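Local coordinates for hypothetical protein PH0156 (Pyrococcus horikoshii, PDB 2P62) that is of unknown function but belongs to the DUF3226 family of the Toprim-like clan, so a nucleic acid-related role is possible but unproven, at residues E151-L156 against G206-Y211; L156-K161 against S228-L233; K210-M215 against E221-F226. All coordinates share one frame; numbering follows the deposited sequence.

Contact 1: residues E151-L156 against G206-Y211; sequences ELELSL and GLYEKY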
loop_
_atom_site.group_PDB
_atom_site.type_symbol
_atom_site.label_atom_id
_atom_site.label_comp_id
_atom_site.label_asym_id
_atom_site.label_seq_id
_atom_site.Cartn_x
_atom_site.Cartn_y
_atom_site.Cartn_z
ATOM N N GLU A 151 12.770 -9.427 -12.450
ATOM C CA GLU A 151 11.477 -9.330 -11.793
ATOM C C GLU A 151 10.738 -8.101 -12.285
ATOM O O GLU A 151 11.283 -7.306 -13.047
ATOM C CB GLU A 151 11.670 -9.266 -10.271
ATOM C CG GLU A 151 12.636 -8.191 -9.782
ATOM C CD GLU A 151 12.863 -8.261 -8.279
ATOM O OE1 GLU A 151 13.116 -9.371 -7.762
ATOM O OE2 GLU A 151 12.813 -7.207 -7.610
ATOM N N LEU A 152 9.493 -7.955 -11.851
ATOM C CA LEU A 152 8.658 -6.828 -12.253
ATOM C C LEU A 152 9.365 -5.480 -12.132
ATOM O O LEU A 152 9.241 -4.625 -13.007
ATOM C CB LEU A 152 7.380 -6.818 -11.410
ATOM C CG LEU A 152 6.167 -5.949 -11.776
ATOM C CD1 LEU A 152 6.060 -4.819 -10.783
ATOM C CD2 LEU A 152 6.243 -5.442 -13.212
ATOM N N GLU A 153 10.126 -5.298 -11.060
ATOM C CA GLU A 153 10.807 -4.036 -10.852
ATOM C C GLU A 153 11.921 -3.770 -11.869
ATOM O O GLU A 153 12.164 -2.621 -12.240
ATOM C CB GLU A 153 11.333 -3.976 -9.420
ATOM C CG GLU A 153 10.227 -3.829 -8.367
ATOM C CD GLU A 153 9.443 -5.116 -8.072
ATOM O OE1 GLU A 153 8.534 -5.044 -7.206
ATOM O OE2 GLU A 153 9.724 -6.183 -8.680
ATOM N N LEU A 154 12.580 -4.834 -12.328
ATOM C CA LEU A 154 13.646 -4.706 -13.313
ATOM C C LEU A 154 13.066 -4.115 -14.602
ATOM O O LEU A 154 13.670 -3.250 -15.229
ATOM C CB LEU A 154 14.294 -6.067 -13.600
ATOM C CG LEU A 154 15.656 -5.966 -14.313
ATOM C CD1 LEU A 154 16.631 -5.277 -13.375
ATOM C CD2 LEU A 154 16.181 -7.342 -14.715
ATOM N N SER A 155 11.886 -4.575 -14.991
ATOM C CA SER A 155 11.233 -4.049 -16.184
ATOM C C SER A 155 10.839 -2.591 -15.946
ATOM O O SER A 155 10.980 -1.756 -16.837
ATOM C CB SER A 155 9.984 -4.865 -16.512
ATOM O OG SER A 155 10.306 -6.222 -16.744
ATOM N N LEU A 156 10.328 -2.299 -14.749
ATOM C CA LEU A 156 9.926 -0.939 -14.378
ATOM C C LEU A 156 11.156 -0.038 -14.405
ATOM O O LEU A 156 11.085 1.119 -14.807
ATOM C CB LEU A 156 9.309 -0.918 -12.968
ATOM C CG LEU A 156 7.779 -0.933 -12.772
ATOM C CD1 LEU A 156 7.179 0.361 -13.326
ATOM C CD2 LEU A 156 7.168 -2.129 -13.453
ATOM N N GLY A 206 0.550 2.146 -6.487
ATOM C CA GLY A 206 -0.179 3.323 -6.927
ATOM C C GLY A 206 0.659 4.186 -7.851
ATOM O O GLY A 206 0.136 4.865 -8.736
ATOM N N LEU A 207 1.971 4.161 -7.643
ATOM C CA LEU A 207 2.894 4.934 -8.461
ATOM C C LEU A 207 2.964 4.366 -9.882
ATOM O O LEU A 207 3.020 5.111 -10.863
ATOM C CB LEU A 207 4.290 4.933 -7.821
ATOM C CG LEU A 207 5.444 5.491 -8.665
ATOM C CD1 LEU A 207 5.196 6.969 -8.997
ATOM C CD2 LEU A 207 6.748 5.311 -7.913
ATOM N N TYR A 208 2.953 3.043 -9.992
ATOM C CA TYR A 208 3.015 2.397 -11.301
ATOM C C TYR A 208 1.813 2.802 -12.162
ATOM O O TYR A 208 1.973 3.133 -13.345
ATOM C CB TYR A 208 3.103 0.874 -11.123
ATOM C CG TYR A 208 4.275 0.456 -10.254
ATOM C CD1 TYR A 208 4.282 -0.777 -9.602
ATOM C CD2 TYR A 208 5.360 1.320 -10.039
ATOM C CE1 TYR A 208 5.332 -1.135 -8.754
ATOM C CE2 TYR A 208 6.419 0.968 -9.189
ATOM C CZ TYR A 208 6.392 -0.258 -8.548
ATOM O OH TYR A 208 7.386 -0.622 -7.667
ATOM N N GLU A 209 0.621 2.783 -11.562
ATOM C CA GLU A 209 -0.617 3.174 -12.246
ATOM C C GLU A 209 -0.517 4.621 -12.711
ATOM O O GLU A 209 -0.803 4.936 -13.866
ATOM C CB GLU A 209 -1.834 3.050 -11.310
ATOM C CG GLU A 209 -2.283 1.621 -11.011
ATOM C CD GLU A 209 -3.505 1.545 -10.093
ATOM O OE1 GLU A 209 -4.560 2.119 -10.447
ATOM O OE2 GLU A 209 -3.404 0.910 -9.018
ATOM N N LYS A 210 -0.110 5.500 -11.802
ATOM C CA LYS A 210 0.017 6.912 -12.121
ATOM C C LYS A 210 1.068 7.152 -13.205
ATOM O O LYS A 210 0.768 7.719 -14.254
ATOM C CB LYS A 210 0.384 7.705 -10.868
ATOM C CG LYS A 210 0.406 9.199 -11.091
ATOM C CD LYS A 210 0.869 9.942 -9.859
ATOM C CE LYS A 210 0.976 11.438 -10.139
ATOM N NZ LYS A 210 1.816 12.112 -9.100
ATOM N N TYR A 211 2.293 6.708 -12.945
ATOM C CA TYR A 211 3.404 6.871 -13.878
ATOM C C TYR A 211 3.102 6.324 -15.277
ATOM O O TYR A 211 3.358 6.988 -16.288
ATOM C CB TYR A 211 4.652 6.191 -13.308
ATOM C CG TYR A 211 5.891 6.324 -14.166
ATOM C CD1 TYR A 211 6.330 7.575 -14.608
ATOM C CD2 TYR A 211 6.645 5.198 -14.511
ATOM C CE1 TYR A 211 7.493 7.705 -15.373
ATOM C CE2 TYR A 211 7.806 5.316 -15.270
ATOM C CZ TYR A 211 8.222 6.576 -15.698
ATOM O OH TYR A 211 9.363 6.694 -16.456
HETATM O O HOH W 1 7.575 -2.514 -6.078
#

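Contact 2: residues L156-K161 against S228-L233; sequences LAYLAK and SEVNLL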
loop_
_atom_site.group_PDB
_atom_site.type_symbol
_atom_site.label_atom_id
_atom_site.label_comp_id
_atom_site.label_asym_id
_atom_site.label_seq_id
_atom_site.Cartn_x
_atom_site.Cartn_y
_atom_site.Cartn_z
ATOM N N LEU A 156 10.328 -2.299 -14.749
ATOM C CA LEU A 156 9.926 -0.939 -14.378
ATOM C C LEU A 156 11.156 -0.038 -14.405
ATOM O O LEU A 156 11.085 1.119 -14.807
ATOM C CB LEU A 156 9.309 -0.918 -12.968
ATOM C CG LEU A 156 7.779 -0.933 -12.772
ATOM C CD1 LEU A 156 7.179 0.361 -13.326
ATOM C CD2 LEU A 156 7.168 -2.129 -13.453
ATOM N N ALA A 157 12.286 -0.578 -13.968
ATOM C CA ALA A 157 13.530 0.175 -13.965
ATOM C C ALA A 157 13.945 0.473 -15.408
ATOM O O ALA A 157 14.516 1.528 -15.690
ATOM C CB ALA A 157 14.624 -0.618 -13.257
ATOM N N TYR A 158 13.651 -0.454 -16.322
ATOM C CA TYR A 158 14.012 -0.271 -17.721
ATOM C C TYR A 158 13.153 0.810 -18.366
ATOM O O TYR A 158 13.623 1.578 -19.213
ATOM C CB TYR A 158 13.890 -1.598 -18.483
ATOM C CG TYR A 158 14.411 -1.531 -19.899
ATOM C CD1 TYR A 158 13.549 -1.301 -20.964
ATOM C CD2 TYR A 158 15.772 -1.666 -20.167
ATOM C CE1 TYR A 158 14.022 -1.206 -22.266
ATOM C CE2 TYR A 158 16.262 -1.574 -21.467
ATOM C CZ TYR A 158 15.377 -1.343 -22.514
ATOM O OH TYR A 158 15.847 -1.245 -23.805
ATOM N N LEU A 159 11.893 0.876 -17.953
ATOM C CA LEU A 159 10.992 1.891 -18.467
ATOM C C LEU A 159 11.504 3.250 -17.979
ATOM O O LEU A 159 11.501 4.226 -18.727
ATOM C CB LEU A 159 9.567 1.649 -17.957
ATOM C CG LEU A 159 8.511 2.691 -18.357
ATOM C CD1 LEU A 159 8.404 2.772 -19.867
ATOM C CD2 LEU A 159 7.168 2.318 -17.752
ATOM N N ALA A 160 11.952 3.304 -16.725
ATOM C CA ALA A 160 12.473 4.542 -16.154
ATOM C C ALA A 160 13.686 4.984 -16.962
ATOM O O ALA A 160 13.871 6.171 -17.235
ATOM C CB ALA A 160 12.856 4.336 -14.686
ATOM N N LYS A 161 14.511 4.018 -17.341
ATOM C CA LYS A 161 15.694 4.297 -18.139
ATOM C C LYS A 161 15.299 4.940 -19.472
ATOM O O LYS A 161 15.749 6.036 -19.796
ATOM C CB LYS A 161 16.473 3.002 -18.387
ATOM C CG LYS A 161 17.793 3.192 -19.119
ATOM C CD LYS A 161 18.603 1.908 -19.077
ATOM C CE LYS A 161 19.973 2.077 -19.706
ATOM N NZ LYS A 161 20.796 0.848 -19.528
ATOM N N SER A 228 7.491 -3.659 -26.030
ATOM C CA SER A 228 8.020 -4.498 -27.096
ATOM C C SER A 228 9.440 -4.993 -26.777
ATOM O O SER A 228 9.726 -6.185 -26.901
ATOM C CB SER A 228 8.004 -3.724 -28.423
ATOM O OG SER A 228 8.418 -4.544 -29.507
ATOM N N GLU A 229 10.321 -4.090 -26.347
ATOM C CA GLU A 229 11.700 -4.472 -26.028
ATOM C C GLU A 229 11.801 -5.426 -24.839
ATOM O O GLU A 229 12.770 -6.178 -24.721
ATOM C CB GLU A 229 12.565 -3.232 -25.748
ATOM C CG GLU A 229 12.464 -2.155 -26.808
ATOM C CD GLU A 229 13.512 -1.060 -26.667
ATOM O OE1 GLU A 229 13.927 -0.749 -25.529
ATOM O OE2 GLU A 229 13.906 -0.492 -27.708
ATOM N N VAL A 230 10.810 -5.391 -23.951
ATOM C CA VAL A 230 10.818 -6.269 -22.782
ATOM C C VAL A 230 10.012 -7.524 -23.083
ATOM O O VAL A 230 9.916 -8.438 -22.265
ATOM C CB VAL A 230 10.215 -5.567 -21.549
ATOM C CG1 VAL A 230 10.251 -6.495 -20.353
ATOM C CG2 VAL A 230 10.994 -4.306 -21.239
ATOM N N ASN A 231 9.441 -7.554 -24.279
ATOM C CA ASN A 231 8.627 -8.666 -24.746
ATOM C C ASN A 231 7.388 -8.904 -23.880
ATOM O O ASN A 231 7.183 -9.996 -23.353
ATOM C CB ASN A 231 9.466 -9.948 -24.837
ATOM C CG ASN A 231 9.049 -10.834 -26.011
ATOM O OD1 ASN A 231 9.014 -10.387 -27.169
ATOM N ND2 ASN A 231 8.728 -12.093 -25.718
ATOM N N LEU A 232 6.574 -7.859 -23.736
ATOM C CA LEU A 232 5.329 -7.923 -22.978
ATOM C C LEU A 232 4.156 -7.820 -23.945
ATOM O O LEU A 232 3.039 -8.218 -23.632
ATOM C CB LEU A 232 5.242 -6.781 -21.956
ATOM C CG LEU A 232 5.739 -7.070 -20.539
ATOM C CD1 LEU A 232 5.677 -5.805 -19.713
ATOM C CD2 LEU A 232 4.880 -8.171 -19.901
ATOM N N LEU A 233 4.417 -7.302 -25.134
ATOM C CA LEU A 233 3.364 -7.133 -26.131
ATOM C C LEU A 233 2.637 -8.423 -26.516
ATOM O O LEU A 233 1.407 -8.486 -26.488
ATOM C CB LEU A 233 3.944 -6.460 -27.373
ATOM C CG LEU A 233 3.257 -5.176 -27.835
ATOM C CD1 LEU A 233 2.854 -4.305 -26.643
ATOM C CD2 LEU A 233 4.202 -4.433 -28.763
#

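Contact 3: residues K210-M215 against E221-F226; sequences KYIGIM and ELLIRF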
loop_
_atom_site.group_PDB
_atom_site.type_symbol
_atom_site.label_atom_id
_atom_site.label_comp_id
_atom_site.label_asym_id
_atom_site.label_seq_id
_atom_site.Cartn_x
_atom_site.Cartn_y
_atom_site.Cartn_z
ATOM N N LYS A 210 -0.110 5.500 -11.802
ATOM C CA LYS A 210 0.017 6.912 -12.121
ATOM C C LYS A 210 1.068 7.152 -13.205
ATOM O O LYS A 210 0.768 7.719 -14.254
ATOM C CB LYS A 210 0.384 7.705 -10.868
ATOM C CG LYS A 210 0.406 9.199 -11.091
ATOM C CD LYS A 210 0.869 9.942 -9.859
ATOM C CE LYS A 210 0.976 11.438 -10.139
ATOM N NZ LYS A 210 1.816 12.112 -9.100
ATOM N N TYR A 211 2.293 6.708 -12.945
ATOM C CA TYR A 211 3.404 6.871 -13.878
ATOM C C TYR A 211 3.102 6.324 -15.277
ATOM O O TYR A 211 3.358 6.988 -16.288
ATOM C CB TYR A 211 4.652 6.191 -13.308
ATOM C CG TYR A 211 5.891 6.324 -14.166
ATOM C CD1 TYR A 211 6.330 7.575 -14.608
ATOM C CD2 TYR A 211 6.645 5.198 -14.511
ATOM C CE1 TYR A 211 7.493 7.705 -15.373
ATOM C CE2 TYR A 211 7.806 5.316 -15.270
ATOM C CZ TYR A 211 8.222 6.576 -15.698
ATOM O OH TYR A 211 9.363 6.694 -16.456
ATOM N N ILE A 212 2.549 5.122 -15.350
ATOM C CA ILE A 212 2.247 4.552 -16.653
ATOM C C ILE A 212 1.033 5.230 -17.277
ATOM O O ILE A 212 1.020 5.519 -18.473
ATOM C CB ILE A 212 2.016 3.035 -16.543
ATOM C CG1 ILE A 212 3.322 2.365 -16.093
ATOM C CG2 ILE A 212 1.511 2.477 -17.877
ATOM C CD1 ILE A 212 3.267 0.853 -16.013
ATOM N N GLY A 213 0.023 5.494 -16.455
ATOM C CA GLY A 213 -1.187 6.137 -16.937
ATOM C C GLY A 213 -0.918 7.484 -17.575
ATOM O O GLY A 213 -1.524 7.847 -18.581
ATOM N N ILE A 214 -0.007 8.239 -16.983
ATOM C CA ILE A 214 0.334 9.537 -17.527
ATOM C C ILE A 214 1.163 9.393 -18.809
ATOM O O ILE A 214 0.935 10.122 -19.773
ATOM C CB ILE A 214 1.093 10.369 -16.482
ATOM C CG1 ILE A 214 0.131 10.761 -15.355
ATOM C CG2 ILE A 214 1.708 11.595 -17.129
ATOM C CD1 ILE A 214 0.793 11.490 -14.196
ATOM N N MET A 215 2.109 8.451 -18.817
ATOM C CA MET A 215 2.965 8.218 -19.981
ATOM C C MET A 215 2.120 7.930 -21.205
ATOM O O MET A 215 2.423 8.389 -22.303
ATOM C CB MET A 215 3.919 7.037 -19.749
ATOM C CG MET A 215 4.876 6.782 -20.926
ATOM S SD MET A 215 6.206 5.609 -20.575
ATOM C CE MET A 215 7.260 6.692 -19.616
ATOM N N GLU A 221 4.123 6.242 -27.485
ATOM C CA GLU A 221 5.079 5.427 -28.229
ATOM C C GLU A 221 6.215 4.890 -27.384
ATOM O O GLU A 221 6.735 3.799 -27.640
ATOM C CB GLU A 221 5.635 6.216 -29.414
ATOM C CG GLU A 221 4.563 6.530 -30.444
ATOM C CD GLU A 221 3.714 5.306 -30.756
ATOM O OE1 GLU A 221 4.295 4.263 -31.145
ATOM O OE2 GLU A 221 2.471 5.383 -30.601
ATOM N N LEU A 222 6.607 5.659 -26.380
ATOM C CA LEU A 222 7.677 5.227 -25.502
ATOM C C LEU A 222 7.241 3.952 -24.756
ATOM O O LEU A 222 7.997 2.987 -24.694
ATOM C CB LEU A 222 8.017 6.341 -24.510
ATOM C CG LEU A 222 9.170 6.000 -23.568
ATOM C CD1 LEU A 222 10.469 5.879 -24.367
ATOM C CD2 LEU A 222 9.289 7.077 -22.507
ATOM N N LEU A 223 6.022 3.951 -24.209
ATOM C CA LEU A 223 5.498 2.793 -23.475
ATOM C C LEU A 223 5.366 1.570 -24.381
ATOM O O LEU A 223 5.724 0.451 -23.998
ATOM C CB LEU A 223 4.122 3.097 -22.866
ATOM C CG LEU A 223 3.466 1.925 -22.109
ATOM C CD1 LEU A 223 4.162 1.754 -20.767
ATOM C CD2 LEU A 223 1.973 2.174 -21.907
ATOM N N ILE A 224 4.841 1.788 -25.579
ATOM C CA ILE A 224 4.670 0.708 -26.536
ATOM C C ILE A 224 6.030 0.116 -26.882
ATOM O O ILE A 224 6.183 -1.101 -26.937
ATOM C CB ILE A 224 3.953 1.216 -27.810
ATOM C CG1 ILE A 224 2.473 1.470 -27.491
ATOM C CG2 ILE A 224 4.099 0.214 -28.933
ATOM C CD1 ILE A 224 1.685 2.098 -28.624
ATOM N N ARG A 225 7.017 0.981 -27.093
ATOM C CA ARG A 225 8.373 0.543 -27.420
ATOM C C ARG A 225 8.938 -0.257 -26.248
ATOM O O ARG A 225 9.576 -1.300 -26.428
ATOM C CB ARG A 225 9.264 1.756 -27.684
ATOM C CG ARG A 225 10.729 1.420 -27.867
ATOM C CD ARG A 225 11.606 2.662 -27.782
ATOM N NE ARG A 225 12.995 2.260 -27.585
ATOM C CZ ARG A 225 13.972 3.063 -27.181
ATOM N NH1 ARG A 225 13.726 4.345 -26.924
ATOM N NH2 ARG A 225 15.197 2.570 -27.019
ATOM N N PHE A 226 8.703 0.250 -25.044
ATOM C CA PHE A 226 9.160 -0.420 -23.844
ATOM C C PHE A 226 8.548 -1.818 -23.783
ATOM O O PHE A 226 9.266 -2.808 -23.636
ATOM C CB PHE A 226 8.780 0.411 -22.607
ATOM C CG PHE A 226 8.609 -0.398 -21.349
ATOM C CD1 PHE A 226 7.334 -0.669 -20.852
ATOM C CD2 PHE A 226 9.714 -0.917 -20.679
ATOM C CE1 PHE A 226 7.161 -1.443 -19.709
ATOM C CE2 PHE A 226 9.557 -1.694 -19.535
ATOM C CZ PHE A 226 8.280 -1.960 -19.047
#

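Contact 1: residues E151-L156 against G206-Y211
The ring of Tyr208 meets Leu156 over one face. Leu156 CG stands above the ring centre, 4.3 Å from the centroid and 11° off the ring normal, a CH-pi contact. Leu156 CD1 lies 3.9 Å from Tyr208 CD2. Leu152 approaches the same ring obliquely, with CD1 4.3 Å from Tyr208 CE1. At the ring edge, in its plane, lies a water. Tyr208 CG lies beside the backbone N (chi1 -56°), which turns the ring toward helix 152-162. The water lies 2.5 Å from Tyr208 OH and donates a hydrogen bond to Glu153 OE1 at 2.9 Å. Glu153 OE1 also forms a salt bridge with Lys187, on helix 186-196. That helix and helix 11-23 border the contact, through Met190 and Thr12 against Tyr208 and Phe16 against Leu156. The axes of the short segments are 12.9 Å apart, so the large tyrosine side chain spans much of the gap between helices 152-162 and 204-218. The buried phenol and the buried carboxylate are linked through the water rather than by a direct hydrogen bond, and Lys187 probably helps keep Glu153 ionised.

Contact 2: residues L156-K161 against S228-L233
Tyr158, Glu229 and Val230 make this contact, and Tyr158 has the largest share of the buried surface. Its hydroxyl donates a hydrogen bond to the carboxylate of Glu229, with Tyr158 OH 2.6 Å from Glu229 OE1. The acceptor oxygen lies at the edge of the ring, close to the ring plane. The hydroxyl meets that oxygen from above the carboxylate plane, 38° out of it. The two flat groups are turned 54° against each other, and the side chains cross at about a right angle. Glu229 reaches the phenol with a chain extended beyond CG. Its other oxygen, OE2, forms a salt bridge with Arg225, one turn back on the same helix. The carboxylate is therefore held at both oxygens. Nearer the CB end of the ring, Val230 CG2 packs 4.0 Å from Tyr158 CD1. This methyl comes in obliquely, and the two side chains run past each other in opposite directions. Phe226 and Leu141 also touch Tyr158. Helix 220-229 ends here: Asn231 has positive phi (61°), with two backbone bonds back into the last turn. Tyr158 of helix 152-162 thus packs on a helix C-terminus capped by a Schellman motif.

Contact 3: residues K210-M215 against E221-F226
Met215 packs against Leu222 and Leu223 where two consecutive helices, 204-218 and 220-229, are joined by a short turn and packed at a steep angle. The N-to-C directions of the two short segments differ by 118°, and their axes come within 10.1 Å. The backbones are nearest at Met215 and Leu223, whose CA atoms are 6.9 Å apart. The bond to CB of Met215 points toward the second helix. Its CG is anti to the backbone N (chi1 -178°), and the chain stays extended as far as SD. Met215 SD touches both leucines, 4.0 Å from Leu223 CB and 3.9 Å from Leu222 CD2. At SD the chain bends (chi3 -77°), which brings Met215 CE to 3.6 Å from Leu222 CD2. The side chains of Met215 and Leu222 cross at about a right angle. Leu159, on helix 152-162, also touches Met215.

One turn earlier, Ile212 completes the apolar seam. It meets Leu223 through its CG2 branch, and these two side chains also cross at about a right angle. Leu20 of helix 11-23 touches both Ile212 and Leu223, so that helix borders the seam as well. The two helices are joined by apolar side chains throughout this contact. The methyl of Ile212 faces the fork of Leu223, with Ile212 CG2 4.0 Å from Leu223 CD1 and 4.1 Å from Leu223 CD2.

The three contacts join three helices in pairs: 152-162 with 204-218 in contact 1, 152-162 with the end of 220-229 in contact 2, and 204-218 with 220-229 in contact 3. Their centres are 10 to 11 Å apart. Leu156 belongs to the segments of contacts 1 and 2, while Lys210 and Tyr211 belong to those of contacts 1 and 3. Leu159 ties contacts 2 and 3 together, with Leu159 CD1 3.7 Å from Met215 SD and 3.5 Å from Phe226 CG. Tyr211 CE2 lies 3.9 Å from Leu159 CD2, and the Tyr211 hydroxyl bonds to Asp163. No active site or bound ligand is assigned to this region.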